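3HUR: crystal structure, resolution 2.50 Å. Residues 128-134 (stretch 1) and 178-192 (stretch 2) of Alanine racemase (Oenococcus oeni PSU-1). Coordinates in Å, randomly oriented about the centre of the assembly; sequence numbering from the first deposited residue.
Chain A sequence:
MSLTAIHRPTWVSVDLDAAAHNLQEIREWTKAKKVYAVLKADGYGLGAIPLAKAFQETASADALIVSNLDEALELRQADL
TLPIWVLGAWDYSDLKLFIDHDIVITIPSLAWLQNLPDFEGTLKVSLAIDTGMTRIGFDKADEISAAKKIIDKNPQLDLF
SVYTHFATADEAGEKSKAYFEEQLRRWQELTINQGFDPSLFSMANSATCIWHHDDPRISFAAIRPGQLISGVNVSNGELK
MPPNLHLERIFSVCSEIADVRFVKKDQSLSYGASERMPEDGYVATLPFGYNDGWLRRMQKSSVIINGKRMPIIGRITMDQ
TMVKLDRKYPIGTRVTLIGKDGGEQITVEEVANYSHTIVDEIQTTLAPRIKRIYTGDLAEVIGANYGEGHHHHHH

Stretch 1 (128-134) AIDTGMT
Stretch 2 (178-192) AYFEEQLRRWQELTI

Residues 129-133 of an irregular loop lie against a helix that enters from before 178 and ends at 191, touching it on a stripe formed by Tyr-179, Gln-183, Arg-186, Trp-187, Leu-190 and Thr-191. The two run antiparallel: Ile-129 meets the C-terminal end and Met-133 the N-terminal end; the CA atoms nearest each other are those of Thr-131 and Gln-183, 5.2 Å apart.

Apolar packing secures the first end. Ile-129 (chi1 m, chi2 m) points toward the helix, its CG1 3.5 Å from Trp-187 CZ3 (Trp-187 t, chi2 -103°) and its CG2 3.6 Å from Leu-190 CD1 (Leu-190 m, t). Thr-131 (p; phi/psi -95/24) is central: its CG2 lies at the edge of the Trp-187 ring, and its CB is 3.9 Å from Arg-186 CB (Arg-186 chi1 m). At the other end Met-133 (t, p, chi3 116°) sets SD 5.0 Å from the centroid of the Tyr-179 ring, obliquely; Tyr-179 is t.

Polar contacts are sparse. Gln-183 (m, t) brings its amide nearer, and NE2 gives a weak hydrogen bond to Thr-131 O at 3.5 Å. Within the helix, Arg-186 NH2 and Glu-182 OE2 form a 2.9 Å salt bridge.

Backbone shape matters at Gly-132. Asp-130 (t) points away and OD1 accepts from Gly-132 N at 2.7 Å. Gly-132, at phi/psi 146/-76, demands glycine: a CB would jam against the preceding carbonyl and sit 2.9 Å from Tyr-179 OH.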

# COMPACT_ATOMS: atom_id res chain seq x y z
N ALA A 128 -0.22 -20.61 36.36
CA ALA A 128 -0.66 -20.82 35.00
C ALA A 128 -0.50 -22.28 34.70
O ALA A 128 0.58 -22.83 34.88
CB ALA A 128 0.17 -19.98 34.04
N ILE A 129 -1.56 -22.90 34.22
CA ILE A 129 -1.51 -24.27 33.85
C ILE A 129 -1.31 -24.43 32.35
O ILE A 129 -2.21 -24.19 31.57
CB ILE A 129 -2.81 -25.02 34.28
CG1 ILE A 129 -3.12 -24.77 35.77
CG2 ILE A 129 -2.67 -26.49 33.97
CD1 ILE A 129 -1.95 -24.93 36.67
N ASP A 130 -0.13 -24.87 31.96
CA ASP A 130 0.13 -25.20 30.57
C ASP A 130 -0.65 -26.44 30.19
O ASP A 130 -0.18 -27.56 30.39
CB ASP A 130 1.63 -25.45 30.35
CG ASP A 130 2.00 -25.77 28.87
OD1 ASP A 130 1.12 -25.71 27.96
OD2 ASP A 130 3.18 -26.09 28.61
N THR A 131 -1.83 -26.25 29.63
CA THR A 131 -2.57 -27.37 29.07
C THR A 131 -2.30 -27.48 27.58
O THR A 131 -3.12 -28.01 26.84
CB THR A 131 -4.07 -27.22 29.28
OG1 THR A 131 -4.57 -26.17 28.44
CG2 THR A 131 -4.40 -26.93 30.71
N GLY A 132 -1.17 -26.96 27.11
CA GLY A 132 -0.79 -27.25 25.74
C GLY A 132 -0.06 -26.20 24.94
O GLY A 132 1.15 -26.32 24.69
N MET A 133 -0.78 -25.19 24.48
CA MET A 133 -0.29 -24.36 23.36
C MET A 133 0.57 -23.15 23.82
O MET A 133 0.40 -22.01 23.35
CB MET A 133 -1.50 -23.90 22.54
CG MET A 133 -1.18 -23.52 21.10
SD MET A 133 -0.99 -24.97 20.04
CE MET A 133 -2.38 -24.67 18.91
N THR A 134 1.49 -23.36 24.75
CA THR A 134 2.18 -22.24 25.36
C THR A 134 3.39 -22.75 26.08
O THR A 134 3.51 -23.96 26.27
CB THR A 134 1.27 -21.49 26.34
OG1 THR A 134 2.07 -20.85 27.35
CG2 THR A 134 0.30 -22.42 27.02
N ALA A 178 -11.39 -31.50 19.02
CA ALA A 178 -10.57 -32.52 19.69
C ALA A 178 -9.37 -31.94 20.43
O ALA A 178 -8.92 -32.51 21.44
CB ALA A 178 -10.09 -33.60 18.69
N TYR A 179 -8.83 -30.83 19.93
CA TYR A 179 -7.78 -30.11 20.66
C TYR A 179 -8.38 -29.47 21.92
O TYR A 179 -7.79 -29.46 22.99
CB TYR A 179 -7.10 -29.04 19.81
CG TYR A 179 -5.76 -28.68 20.39
CD1 TYR A 179 -4.64 -29.48 20.13
CD2 TYR A 179 -5.60 -27.58 21.24
CE1 TYR A 179 -3.38 -29.18 20.70
CE2 TYR A 179 -4.34 -27.26 21.81
CZ TYR A 179 -3.23 -28.07 21.53
OH TYR A 179 -1.99 -27.79 22.08
N PHE A 180 -9.58 -28.95 21.77
CA PHE A 180 -10.29 -28.49 22.91
C PHE A 180 -10.39 -29.62 23.94
O PHE A 180 -10.06 -29.39 25.09
CB PHE A 180 -11.67 -27.96 22.51
CG PHE A 180 -12.41 -27.31 23.62
CD1 PHE A 180 -12.39 -25.93 23.76
CD2 PHE A 180 -13.17 -28.08 24.50
CE1 PHE A 180 -13.09 -25.31 24.77
CE2 PHE A 180 -13.89 -27.48 25.52
CZ PHE A 180 -13.84 -26.07 25.66
N GLU A 181 -10.80 -30.83 23.54
CA GLU A 181 -10.96 -31.91 24.53
C GLU A 181 -9.62 -32.23 25.14
O GLU A 181 -9.53 -32.42 26.35
CB GLU A 181 -11.57 -33.20 23.93
CG GLU A 181 -13.06 -33.08 23.53
CD GLU A 181 -13.94 -32.60 24.67
OE1 GLU A 181 -14.82 -31.73 24.44
OE2 GLU A 181 -13.74 -33.09 25.81
N GLU A 182 -8.59 -32.28 24.31
CA GLU A 182 -7.26 -32.63 24.80
C GLU A 182 -6.83 -31.64 25.88
O GLU A 182 -6.36 -32.05 26.95
CB GLU A 182 -6.27 -32.63 23.65
CG GLU A 182 -4.88 -33.05 24.02
CD GLU A 182 -3.92 -33.07 22.80
OE1 GLU A 182 -4.39 -33.11 21.63
OE2 GLU A 182 -2.69 -33.07 23.03
N GLN A 183 -7.02 -30.35 25.62
CA GLN A 183 -6.65 -29.33 26.60
C GLN A 183 -7.46 -29.49 27.90
O GLN A 183 -6.91 -29.41 29.01
CB GLN A 183 -6.85 -27.93 26.02
CG GLN A 183 -5.84 -27.52 24.94
CD GLN A 183 -5.77 -26.01 24.71
OE1 GLN A 183 -6.65 -25.40 24.09
NE2 GLN A 183 -4.73 -25.41 25.24
N LEU A 184 -8.76 -29.71 27.77
CA LEU A 184 -9.60 -29.93 28.95
C LEU A 184 -9.16 -31.20 29.74
O LEU A 184 -9.19 -31.21 30.97
CB LEU A 184 -11.05 -30.05 28.53
CG LEU A 184 -12.10 -30.07 29.62
CD1 LEU A 184 -11.92 -28.86 30.57
CD2 LEU A 184 -13.51 -30.13 28.99
N ARG A 185 -8.70 -32.23 29.03
CA ARG A 185 -8.16 -33.42 29.70
C ARG A 185 -6.95 -32.97 30.54
O ARG A 185 -6.93 -33.18 31.77
CB ARG A 185 -7.89 -34.58 28.69
CG ARG A 185 -6.77 -35.65 28.99
CD ARG A 185 -7.34 -37.06 28.95
NE ARG A 185 -6.70 -38.06 28.07
CZ ARG A 185 -6.14 -39.23 28.47
NH1 ARG A 185 -6.03 -39.58 29.75
NH2 ARG A 185 -5.64 -40.05 27.54
N ARG A 186 -5.99 -32.30 29.90
CA ARG A 186 -4.80 -31.85 30.62
C ARG A 186 -5.11 -30.97 31.83
O ARG A 186 -4.52 -31.15 32.90
CB ARG A 186 -3.85 -31.14 29.68
CG ARG A 186 -2.86 -32.06 28.95
CD ARG A 186 -2.81 -31.63 27.48
NE ARG A 186 -1.79 -32.31 26.68
CZ ARG A 186 -1.40 -31.91 25.46
NH1 ARG A 186 -1.93 -30.83 24.88
NH2 ARG A 186 -0.48 -32.61 24.81
N TRP A 187 -6.04 -30.02 31.68
CA TRP A 187 -6.44 -29.18 32.81
C TRP A 187 -6.81 -30.06 34.01
O TRP A 187 -6.25 -29.91 35.10
CB TRP A 187 -7.61 -28.28 32.40
CG TRP A 187 -8.29 -27.62 33.55
CD1 TRP A 187 -9.49 -27.96 34.11
CD2 TRP A 187 -7.83 -26.47 34.27
NE1 TRP A 187 -9.81 -27.09 35.13
CE2 TRP A 187 -8.80 -26.17 35.25
CE3 TRP A 187 -6.70 -25.65 34.17
CZ2 TRP A 187 -8.65 -25.12 36.14
CZ3 TRP A 187 -6.55 -24.61 35.05
CH2 TRP A 187 -7.52 -24.35 36.03
N GLN A 188 -7.74 -30.98 33.78
CA GLN A 188 -8.20 -31.92 34.80
C GLN A 188 -7.07 -32.82 35.31
O GLN A 188 -6.83 -32.90 36.50
CB GLN A 188 -9.33 -32.75 34.24
CG GLN A 188 -10.61 -31.96 33.94
CD GLN A 188 -11.60 -32.83 33.26
OE1 GLN A 188 -11.27 -33.94 32.92
NE2 GLN A 188 -12.82 -32.33 33.03
N GLU A 189 -6.32 -33.44 34.43
CA GLU A 189 -5.18 -34.25 34.90
C GLU A 189 -4.28 -33.45 35.80
O GLU A 189 -3.73 -33.96 36.80
CB GLU A 189 -4.38 -34.83 33.73
CG GLU A 189 -5.15 -35.97 33.01
CD GLU A 189 -4.45 -36.48 31.76
OE1 GLU A 189 -3.52 -35.80 31.25
OE2 GLU A 189 -4.86 -37.57 31.28
N LEU A 190 -4.12 -32.17 35.46
CA LEU A 190 -3.16 -31.32 36.14
C LEU A 190 -3.70 -30.66 37.40
O LEU A 190 -2.91 -30.28 38.26
CB LEU A 190 -2.60 -30.30 35.17
CG LEU A 190 -1.58 -30.82 34.14
CD1 LEU A 190 -1.34 -29.69 33.11
CD2 LEU A 190 -0.25 -31.30 34.79
N THR A 191 -5.03 -30.55 37.53
CA THR A 191 -5.65 -29.84 38.67
C THR A 191 -6.52 -30.64 39.65
O THR A 191 -6.65 -30.24 40.82
CB THR A 191 -6.51 -28.66 38.18
OG1 THR A 191 -7.58 -29.13 37.35
CG2 THR A 191 -5.68 -27.67 37.39
N ILE A 192 -7.14 -31.75 39.21
CA ILE A 192 -8.01 -32.54 40.11
C ILE A 192 -7.13 -33.16 41.20
O ILE A 192 -5.97 -33.49 40.95
CB ILE A 192 -8.79 -33.66 39.37
CG1 ILE A 192 -9.69 -33.11 38.25
CG2 ILE A 192 -9.65 -34.47 40.36
CD1 ILE A 192 -11.19 -33.01 38.63